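Local coordinates for protein phosphoribosylaminoimidazole carboxylase (Bombyx mori, PDB 4JA0) that probably carries out two steps of de novo purine biosynthesis, carboxylating aminoimidazole ribonucleotide and then joining the product to aspartate at the expense of ATP to give SAICAR, at residues W101-R105 with T172-F176; E177-A182 with Y396-G400; D187-M193 with S215-S221. All coordinates share one frame. Residue numbers count along the deposited sequence, not the author numbering.

Contact 1 (W101-R105 with T172-F176); sequences WVTRR and TILIF. With SO4 (sulfate ion), chain J.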
loop_
_atom_site.group_PDB
_atom_site.type_symbol
_atom_site.label_atom_id
_atom_site.label_comp_id
_atom_site.label_asym_id
_atom_site.label_seq_id
_atom_site.Cartn_x
_atom_site.Cartn_y
_atom_site.Cartn_z
ATOM N N TRP A 101 31.835 -39.874 21.235
ATOM C CA TRP A 101 31.672 -38.599 20.545
ATOM C C TRP A 101 32.564 -37.524 21.170
ATOM O O TRP A 101 32.363 -37.131 22.318
ATOM C CB TRP A 101 30.200 -38.174 20.537
ATOM C CG TRP A 101 29.318 -39.206 19.931
ATOM C CD1 TRP A 101 28.873 -40.355 20.524
ATOM C CD2 TRP A 101 28.798 -39.216 18.591
ATOM N NE1 TRP A 101 28.092 -41.069 19.637
ATOM C CE2 TRP A 101 28.032 -40.388 18.446
ATOM C CE3 TRP A 101 28.899 -38.341 17.515
ATOM C CZ2 TRP A 101 27.373 -40.713 17.250
ATOM C CZ3 TRP A 101 28.247 -38.664 16.330
ATOM C CH2 TRP A 101 27.493 -39.835 16.209
ATOM N N VAL A 102 33.567 -37.081 20.421
ATOM C CA VAL A 102 34.609 -36.202 20.942
ATOM C C VAL A 102 34.521 -34.808 20.321
ATOM O O VAL A 102 34.276 -34.676 19.125
ATOM C CB VAL A 102 36.028 -36.794 20.687
ATOM C CG1 VAL A 102 37.090 -35.810 21.096
ATOM C CG2 VAL A 102 36.205 -38.082 21.422
ATOM N N THR A 103 34.654 -33.771 21.140
ATOM C CA THR A 103 34.650 -32.379 20.656
ATOM C C THR A 103 35.905 -31.666 21.122
ATOM O O THR A 103 36.298 -31.818 22.273
ATOM C CB THR A 103 33.415 -31.571 21.156
ATOM O OG1 THR A 103 32.225 -32.336 20.956
ATOM C CG2 THR A 103 33.260 -30.315 20.364
ATOM N N ARG A 104 36.507 -30.876 20.236
ATOM C CA ARG A 104 37.699 -30.097 20.556
ATOM C C ARG A 104 37.520 -28.641 20.212
ATOM O O ARG A 104 36.952 -28.320 19.178
ATOM C CB ARG A 104 38.885 -30.597 19.741
ATOM C CG ARG A 104 39.008 -32.084 19.715
ATOM C CD ARG A 104 40.150 -32.493 18.827
ATOM N NE ARG A 104 40.137 -33.933 18.596
ATOM C CZ ARG A 104 40.701 -34.816 19.411
ATOM N NH1 ARG A 104 41.335 -34.407 20.513
ATOM N NH2 ARG A 104 40.634 -36.106 19.122
ATOM N N ARG A 105 38.056 -27.756 21.042
ATOM C CA ARG A 105 38.089 -26.338 20.704
ATOM C C ARG A 105 39.500 -25.990 20.241
ATOM O O ARG A 105 39.684 -25.159 19.357
ATOM C CB ARG A 105 37.659 -25.484 21.917
ATOM C CG ARG A 105 37.878 -23.980 21.770
ATOM C CD ARG A 105 37.037 -23.377 20.653
ATOM N NE ARG A 105 35.649 -23.173 21.049
ATOM C CZ ARG A 105 34.687 -22.792 20.211
ATOM N NH1 ARG A 105 34.972 -22.587 18.933
ATOM N NH2 ARG A 105 33.439 -22.628 20.646
ATOM N N THR A 172 26.483 -33.211 20.484
ATOM C CA THR A 172 27.805 -33.262 21.090
ATOM C C THR A 172 28.436 -31.873 21.071
ATOM O O THR A 172 28.967 -31.413 22.082
ATOM C CB THR A 172 28.723 -34.293 20.367
ATOM O OG1 THR A 172 28.091 -35.580 20.350
ATOM C CG2 THR A 172 30.089 -34.412 21.045
ATOM N N ILE A 173 28.367 -31.195 19.936
ATOM C CA ILE A 173 28.919 -29.853 19.858
ATOM C C ILE A 173 28.219 -28.939 20.850
ATOM O O ILE A 173 28.869 -28.138 21.523
ATOM C CB ILE A 173 28.783 -29.265 18.456
ATOM C CG1 ILE A 173 29.528 -30.146 17.457
ATOM C CG2 ILE A 173 29.311 -27.851 18.422
ATOM C CD1 ILE A 173 29.315 -29.747 16.014
ATOM N N LEU A 174 26.902 -29.090 20.965
ATOM C CA LEU A 174 26.090 -28.246 21.852
ATOM C C LEU A 174 26.440 -28.399 23.330
ATOM O O LEU A 174 26.585 -27.412 24.042
ATOM C CB LEU A 174 24.608 -28.562 21.630
ATOM C CG LEU A 174 23.581 -27.720 22.370
ATOM C CD1 LEU A 174 23.982 -26.279 22.263
ATOM C CD2 LEU A 174 22.230 -27.915 21.736
ATOM N N ILE A 175 26.612 -29.644 23.765
ATOM C CA ILE A 175 26.966 -29.970 25.145
ATOM C C ILE A 175 28.339 -29.419 25.489
ATOM O O ILE A 175 28.555 -28.891 26.582
ATOM C CB ILE A 175 26.942 -31.491 25.363
ATOM C CG1 ILE A 175 25.499 -31.972 25.412
ATOM C CG2 ILE A 175 27.710 -31.900 26.622
ATOM C CD1 ILE A 175 25.374 -33.458 25.198
ATOM N N PHE A 176 29.264 -29.549 24.542
ATOM C CA PHE A 176 30.556 -28.928 24.681
ATOM C C PHE A 176 30.406 -27.400 24.833
ATOM O O PHE A 176 31.012 -26.795 25.715
ATOM C CB PHE A 176 31.428 -29.225 23.473
ATOM C CG PHE A 176 32.763 -28.566 23.544
ATOM C CD1 PHE A 176 33.827 -29.204 24.146
ATOM C CD2 PHE A 176 32.931 -27.256 23.097
ATOM C CE1 PHE A 176 35.050 -28.567 24.238
ATOM C CE2 PHE A 176 34.143 -26.612 23.196
ATOM C CZ PHE A 176 35.204 -27.262 23.759
HETATM S S SO4 J . 42.819 -37.421 22.515
HETATM O O1 SO4 J . 43.783 -38.096 23.381
HETATM O O2 SO4 J . 43.575 -36.454 21.731
HETATM O O3 SO4 J . 42.163 -38.393 21.637
HETATM O O4 SO4 J . 41.799 -36.714 23.296
#
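This is a helix-on-sheet contact of the SAICAR synthetase domain: helical segment 172-176 lies across strand 101-104, with segment axes 8.3 Å apart at closest approach and N-to-C directions 50° apart. Strand alternation points the CB atoms of Trp101 and Thr103 toward the helix and those of Val102 and Arg104 away. Arg105, where the chain turns a corner, also points its CB toward the helix. Thr103 is the best-covered strand residue. Its OG1 lies 3.0 Å from CG2 of Thr172, a tight touch without a hydrogen bond, and its CG2 makes an off-centre CH-pi contact with Phe176, 4.2 Å from the ring centroid. With chi1 in t, Phe176 extends along the strand until its CZ is 3.5 Å from CB of Arg105. At the other end, CB of Trp101 sits 3.3 Å from OG1 of Thr172; the indole then leads off to an edge-to-face meeting with Phe197, while the Thr172 hydroxyl bonds to the carbonyl of Met168 in its own helix. No hydrogen bond crosses between the segments, which meet by van der Waals and CH-pi contact; just beyond them Arg105 NE forms a salt bridge with Glu180 of the same helix. On the far side of the sheet Arg104 pairs with Glu130 and donates from NH1 to O2 of the sulfate at 3.3 Å, an ion probably from the crystallisation liquor. Strand 100-104 runs between strands 123-132 and 188-200, bonding through its backbone to both; Thr172 and Ile175 reach Ile195 on the latter, while Leu174, turned away, packs on helix 396-420.

Contact 2 (E177-A182 with Y396-G400); sequences EILEKA and YLVWG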
loop_
_atom_site.group_PDB
_atom_site.type_symbol
_atom_site.label_atom_id
_atom_site.label_comp_id
_atom_site.label_asym_id
_atom_site.label_seq_id
_atom_site.Cartn_x
_atom_site.Cartn_y
_atom_site.Cartn_z
ATOM N N GLU A 177 29.589 -26.778 23.994
ATOM C CA GLU A 177 29.462 -25.330 24.026
ATOM C C GLU A 177 28.880 -24.821 25.355
ATOM O O GLU A 177 29.361 -23.829 25.925
ATOM C CB GLU A 177 28.606 -24.874 22.854
ATOM C CG GLU A 177 29.330 -24.890 21.504
ATOM C CD GLU A 177 28.369 -24.687 20.336
ATOM O OE1 GLU A 177 27.150 -24.928 20.531
ATOM O OE2 GLU A 177 28.819 -24.279 19.236
ATOM N N ILE A 178 27.888 -25.542 25.872
ATOM C CA ILE A 178 27.270 -25.227 27.154
ATOM C C ILE A 178 28.251 -25.303 28.309
ATOM O O ILE A 178 28.370 -24.367 29.089
ATOM C CB ILE A 178 26.119 -26.205 27.449
ATOM C CG1 ILE A 178 24.958 -25.937 26.502
ATOM C CG2 ILE A 178 25.681 -26.112 28.919
ATOM C CD1 ILE A 178 23.878 -26.949 26.600
ATOM N N LEU A 179 28.963 -26.420 28.386
ATOM C CA LEU A 179 29.945 -26.651 29.435
ATOM C C LEU A 179 31.139 -25.721 29.279
ATOM O O LEU A 179 31.743 -25.302 30.275
ATOM C CB LEU A 179 30.405 -28.107 29.419
ATOM C CG LEU A 179 29.275 -29.098 29.680
ATOM C CD1 LEU A 179 29.800 -30.494 29.525
ATOM C CD2 LEU A 179 28.707 -28.896 31.071
ATOM N N GLU A 180 31.466 -25.397 28.029
ATOM C CA GLU A 180 32.553 -24.481 27.732
ATOM C C GLU A 180 32.208 -23.160 28.380
ATOM O O GLU A 180 33.057 -22.504 29.001
ATOM C CB GLU A 180 32.731 -24.310 26.214
ATOM C CG GLU A 180 33.925 -23.433 25.839
ATOM C CD GLU A 180 34.117 -23.169 24.338
ATOM O OE1 GLU A 180 35.286 -22.914 23.948
ATOM O OE2 GLU A 180 33.137 -23.207 23.553
ATOM N N LYS A 181 30.934 -22.792 28.243
ATOM C CA LYS A 181 30.415 -21.549 28.781
ATOM C C LYS A 181 30.431 -21.577 30.318
ATOM O O LYS A 181 30.962 -20.664 30.961
ATOM C CB LYS A 181 28.998 -21.352 28.249
ATOM C CG LYS A 181 28.632 -19.914 27.992
ATOM C CD LYS A 181 29.607 -19.302 26.994
ATOM C CE LYS A 181 29.260 -19.623 25.561
ATOM N NZ LYS A 181 30.219 -18.930 24.647
ATOM N N ALA A 182 29.934 -22.666 30.898
ATOM C CA ALA A 182 29.925 -22.836 32.345
ATOM C C ALA A 182 31.319 -22.689 32.950
ATOM O O ALA A 182 31.522 -21.867 33.837
ATOM C CB ALA A 182 29.325 -24.187 32.716
ATOM N N TYR A 396 24.342 -18.116 31.146
ATOM C CA TYR A 396 24.660 -19.091 30.108
ATOM C C TYR A 396 23.546 -20.114 29.971
ATOM O O TYR A 396 23.367 -20.714 28.910
ATOM C CB TYR A 396 26.022 -19.771 30.336
ATOM C CG TYR A 396 26.016 -20.876 31.358
ATOM C CD1 TYR A 396 25.715 -22.179 31.002
ATOM C CD2 TYR A 396 26.327 -20.612 32.684
ATOM C CE1 TYR A 396 25.705 -23.179 31.940
ATOM C CE2 TYR A 396 26.330 -21.592 33.618
ATOM C CZ TYR A 396 26.018 -22.883 33.250
ATOM O OH TYR A 396 26.023 -23.884 34.200
ATOM N N LEU A 397 22.765 -20.266 31.034
ATOM C CA LEU A 397 21.683 -21.231 31.044
ATOM C C LEU A 397 20.541 -20.840 30.119
ATOM O O LEU A 397 19.936 -21.693 29.464
ATOM C CB LEU A 397 21.133 -21.389 32.447
ATOM C CG LEU A 397 20.584 -22.796 32.592
ATOM C CD1 LEU A 397 21.764 -23.694 33.030
ATOM C CD2 LEU A 397 19.413 -22.857 33.557
ATOM N N VAL A 398 20.222 -19.554 30.085
ATOM C CA VAL A 398 19.212 -19.080 29.158
ATOM C C VAL A 398 19.756 -19.273 27.754
ATOM O O VAL A 398 19.094 -19.846 26.883
ATOM C CB VAL A 398 18.883 -17.605 29.412
ATOM C CG1 VAL A 398 18.110 -17.026 28.244
ATOM C CG2 VAL A 398 18.075 -17.480 30.669
ATOM N N TRP A 399 21.002 -18.854 27.567
ATOM C CA TRP A 399 21.698 -19.016 26.303
ATOM C C TRP A 399 21.753 -20.489 25.857
ATOM O O TRP A 399 21.567 -20.786 24.679
ATOM C CB TRP A 399 23.090 -18.413 26.448
ATOM C CG TRP A 399 23.944 -18.543 25.257
ATOM C CD1 TRP A 399 24.059 -17.663 24.218
ATOM C CD2 TRP A 399 24.828 -19.627 24.968
ATOM N NE1 TRP A 399 24.958 -18.137 23.298
ATOM C CE2 TRP A 399 25.449 -19.342 23.739
ATOM C CE3 TRP A 399 25.155 -20.813 25.634
ATOM C CZ2 TRP A 399 26.394 -20.201 23.167
ATOM C CZ3 TRP A 399 26.083 -21.662 25.061
ATOM C CH2 TRP A 399 26.694 -21.352 23.844
ATOM N N GLY A 400 21.976 -21.405 26.800
ATOM C CA GLY A 400 21.905 -22.824 26.507
ATOM C C GLY A 400 20.537 -23.190 25.945
ATOM O O GLY A 400 20.435 -23.823 24.881
#
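Aromatic contacts dominate here, and they centre on two rings carried by helix 396-400. Over one face of the Trp399 six-membered ring lies the last methylene of Lys181, CE, 3.8 Å from the centroid in a CH-pi contact; NZ follows at 4.7 Å from the same centroid as an off-centre cation-pi partner. CA of Ile178 approaches the edge of that indole, with CZ3 of Trp399 4.3 Å away. Tyr396, one turn earlier, turns a ring face to Ala182, whose CB is 4.0 Å from the ring centroid. Apolar packing fills in around the rings: CG2 of Ile178 lies 4.2 Å from CE1 of Tyr396, CG of Lys181 3.5 Å from CB of Tyr396, and CG1 of Ile178 4.4 Å from CA of Gly400, where the two backbones come within 5.9 Å (Ile178 CA to Gly400 CA). Polar groups find partners beyond the two segments. Glu177 forms a salt bridge with Arg403, Tyr396 OH bonds to the carbonyl of Leu261, and Lys181 NZ bonds to Tyr346 OH of the second subunit, whose ring also meets Trp399. The result is an antiparallel helix pair, segment axes 10.0 Å apart at closest approach and directions 170° apart, in which the C-terminal helix of the AIR carboxylase part returns to pack on the SAICAR synthetase domain, an interdomain interface of this fused enzyme.

Contact 3 (D187-M193 with S215-S221); sequences DCALIDM and SWRLWPS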
loop_
_atom_site.group_PDB
_atom_site.type_symbol
_atom_site.label_atom_id
_atom_site.label_comp_id
_atom_site.label_asym_id
_atom_site.label_seq_id
_atom_site.Cartn_x
_atom_site.Cartn_y
_atom_site.Cartn_z
ATOM N N ASP A 187 36.908 -19.283 35.305
ATOM C CA ASP A 187 38.163 -19.036 34.599
ATOM C C ASP A 187 38.864 -20.305 34.084
ATOM O O ASP A 187 40.093 -20.349 33.961
ATOM C CB ASP A 187 39.106 -18.199 35.468
ATOM C CG ASP A 187 40.199 -17.518 34.659
ATOM O OD1 ASP A 187 40.049 -17.401 33.423
ATOM O OD2 ASP A 187 41.215 -17.106 35.262
ATOM N N CYS A 188 38.087 -21.331 33.760
ATOM C CA CYS A 188 38.671 -22.537 33.176
ATOM C C CYS A 188 38.281 -22.735 31.718
ATOM O O CYS A 188 37.105 -22.664 31.352
ATOM C CB CYS A 188 38.286 -23.782 33.969
ATOM S SG CYS A 188 38.874 -23.773 35.641
ATOM N N ALA A 189 39.288 -23.004 30.896
ATOM C CA ALA A 189 39.070 -23.321 29.497
ATOM C C ALA A 189 38.765 -24.795 29.342
ATOM O O ALA A 189 39.583 -25.636 29.680
ATOM C CB ALA A 189 40.282 -22.945 28.685
ATOM N N LEU A 190 37.573 -25.109 28.851
ATOM C CA LEU A 190 37.247 -26.479 28.493
ATOM C C LEU A 190 37.844 -26.671 27.118
ATOM O O LEU A 190 37.533 -25.916 26.186
ATOM C CB LEU A 190 35.739 -26.707 28.489
ATOM C CG LEU A 190 35.276 -28.139 28.206
ATOM C CD1 LEU A 190 35.801 -29.090 29.274
ATOM C CD2 LEU A 190 33.743 -28.236 28.102
ATOM N N ILE A 191 38.702 -27.680 26.993
ATOM C CA ILE A 191 39.540 -27.843 25.805
ATOM C C ILE A 191 38.993 -28.909 24.897
ATOM O O ILE A 191 38.949 -28.733 23.688
ATOM C CB ILE A 191 41.036 -28.130 26.183
ATOM C CG1 ILE A 191 41.852 -26.847 26.145
ATOM C CG2 ILE A 191 41.701 -29.007 25.173
ATOM C CD1 ILE A 191 41.506 -25.887 27.185
ATOM N N ASP A 192 38.566 -30.015 25.484
ATOM C CA ASP A 192 37.915 -31.049 24.710
ATOM C C ASP A 192 37.047 -31.910 25.599
ATOM O O ASP A 192 37.052 -31.736 26.809
ATOM C CB ASP A 192 38.915 -31.877 23.877
ATOM C CG ASP A 192 40.009 -32.547 24.718
ATOM O OD1 ASP A 192 41.196 -32.269 24.455
ATOM O OD2 ASP A 192 39.699 -33.412 25.573
ATOM N N MET A 193 36.258 -32.791 24.989
ATOM C CA MET A 193 35.332 -33.641 25.737
ATOM C C MET A 193 35.025 -34.921 25.020
ATOM O O MET A 193 35.097 -34.973 23.803
ATOM C CB MET A 193 33.991 -32.961 25.894
ATOM C CG MET A 193 33.799 -32.139 27.108
ATOM S SD MET A 193 32.039 -31.881 27.018
ATOM C CE MET A 193 31.510 -33.430 27.719
ATOM N N SER A 215 36.507 -37.510 31.422
ATOM C CA SER A 215 35.835 -37.275 30.160
ATOM C C SER A 215 36.368 -36.059 29.417
ATOM O O SER A 215 36.134 -35.910 28.214
ATOM C CB SER A 215 34.336 -37.060 30.403
ATOM O OG SER A 215 33.798 -38.022 31.289
ATOM N N TRP A 216 37.103 -35.201 30.107
ATOM C CA TRP A 216 37.482 -33.935 29.501
ATOM C C TRP A 216 38.911 -33.475 29.720
ATOM O O TRP A 216 39.700 -34.120 30.406
ATOM C CB TRP A 216 36.501 -32.830 29.922
ATOM C CG TRP A 216 36.454 -32.515 31.403
ATOM C CD1 TRP A 216 37.493 -32.518 32.281
ATOM C CD2 TRP A 216 35.294 -32.142 32.158
ATOM N NE1 TRP A 216 37.059 -32.169 33.534
ATOM C CE2 TRP A 216 35.712 -31.938 33.491
ATOM C CE3 TRP A 216 33.943 -31.951 31.835
ATOM C CZ2 TRP A 216 34.828 -31.558 34.503
ATOM C CZ3 TRP A 216 33.064 -31.568 32.841
ATOM C CH2 TRP A 216 33.510 -31.376 34.158
ATOM N N ARG A 217 39.229 -32.336 29.128
ATOM C CA ARG A 217 40.534 -31.726 29.279
ATOM C C ARG A 217 40.321 -30.284 29.748
ATOM O O ARG A 217 39.722 -29.473 29.044
ATOM C CB ARG A 217 41.266 -31.801 27.947
ATOM C CG ARG A 217 42.745 -31.549 28.008
ATOM C CD ARG A 217 43.398 -32.068 26.743
ATOM N NE ARG A 217 43.777 -33.477 26.845
ATOM C CZ ARG A 217 43.811 -34.334 25.821
ATOM N NH1 ARG A 217 43.453 -33.956 24.597
ATOM N NH2 ARG A 217 44.184 -35.592 26.025
ATOM N N LEU A 218 40.768 -29.974 30.961
ATOM C CA LEU A 218 40.468 -28.682 31.566
ATOM C C LEU A 218 41.695 -27.839 31.811
ATOM O O LEU A 218 42.599 -28.271 32.513
ATOM C CB LEU A 218 39.772 -28.892 32.916
ATOM C CG LEU A 218 38.330 -28.410 33.043
ATOM C CD1 LEU A 218 37.834 -28.569 34.461
ATOM C CD2 LEU A 218 38.275 -26.964 32.642
ATOM N N TRP A 219 41.718 -26.616 31.288
ATOM C CA TRP A 219 42.825 -25.718 31.616
ATOM C C TRP A 219 42.370 -24.458 32.367
ATOM O O TRP A 219 41.627 -23.636 31.836
ATOM C CB TRP A 219 43.564 -25.301 30.343
ATOM C CG TRP A 219 44.165 -26.444 29.571
ATOM C CD1 TRP A 219 44.236 -27.755 29.953
ATOM C CD2 TRP A 219 44.792 -26.368 28.284
ATOM N NE1 TRP A 219 44.860 -28.498 28.981
ATOM C CE2 TRP A 219 45.214 -27.671 27.946
ATOM C CE3 TRP A 219 45.034 -25.324 27.382
ATOM C CZ2 TRP A 219 45.854 -27.961 26.736
ATOM C CZ3 TRP A 219 45.679 -25.605 26.195
ATOM C CH2 TRP A 219 46.086 -26.914 25.882
ATOM N N PRO A 220 42.860 -24.281 33.601
ATOM C CA PRO A 220 42.623 -23.011 34.292
ATOM C C PRO A 220 43.427 -21.908 33.637
ATOM O O PRO A 220 44.590 -22.135 33.275
ATOM C CB PRO A 220 43.149 -23.274 35.705
ATOM C CG PRO A 220 43.000 -24.756 35.881
ATOM C CD PRO A 220 43.310 -25.339 34.522
ATOM N N SER A 221 42.795 -20.746 33.458
ATOM C CA SER A 221 43.427 -19.580 32.835
ATOM C C SER A 221 43.882 -19.871 31.416
ATOM O O SER A 221 44.691 -19.126 30.860
ATOM C CB SER A 221 44.601 -19.052 33.674
ATOM O OG SER A 221 44.144 -18.485 34.893
#
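Side chains sort cleanly onto the two faces of this antiparallel strand pair, with one irregularity. Backbone bonds pair Ala189 with Trp219 in both directions (Ala189 N to Trp219 O 2.6 Å, Trp219 N to Ala189 O 2.8 Å). Further along, Arg217 faces two residues: Ile191 N gives to Arg217 O at 2.9 Å and Arg217 N to Asp192 O at 3.2 Å, a classic beta bulge with Ile191 at phi/psi -102/-43. Ile191 has chi1 at -97°, between wells, and its CG1 makes a CH-pi contact over the face of Trp219, 3.7 Å from the centroid of the six-membered ring. Asp192, chi1 p, swings its carboxylate to Arg217: OD1 and NH1 form a 2.8 Å salt bridge, but the hydrogen bond within it is weak (128°), and OD2 sits over the guanidinium face. Arg217 NH2 is held by Gln231. On the opposite face, Leu218 also lies between wells (chi1 -115°), with CD2 3.4 Å from CB of Cys188. CB of Trp216 lies 3.9 Å from CD1 of Leu190, and chi1 in p carries the indole on, to meet Trp183 edge-to-face. Asp187, with positive phi, ends helix 162-183 in a Schellman motif before the strand starts. The face carrying Cys188, Leu190, Met193, Trp216 and Leu218 is covered by helices 162-183 and 241-257, and strand 188-200 continues the sheet to strand 100-104.

How the contacts relate
Helix 162-183 ties the three together. Contact 1 uses its 172-176 turn and contact 2 the next residues, their centres about 12 Å apart; Arg105 NE of contact 1 reaches Glu180 OE1 of contact 2 in a 2.9 Å salt bridge. The chain then leaves this helix for the first strand of contact 3, which pairs with the strand of contact 1: Thr103 O to Met193 N is 2.9 Å and Arg105 N to Ile191 O 3.0 Å, both probable hydrogen bonds. Contacts 2 and 3, centres about 14 Å apart, meet through Leu179, with CB 3.6 Å from Leu190 CD2. Arg104 of contact 1 and Arg217 of contact 3 each lie near a bound sulfate, Arg217 through a weak ion pair.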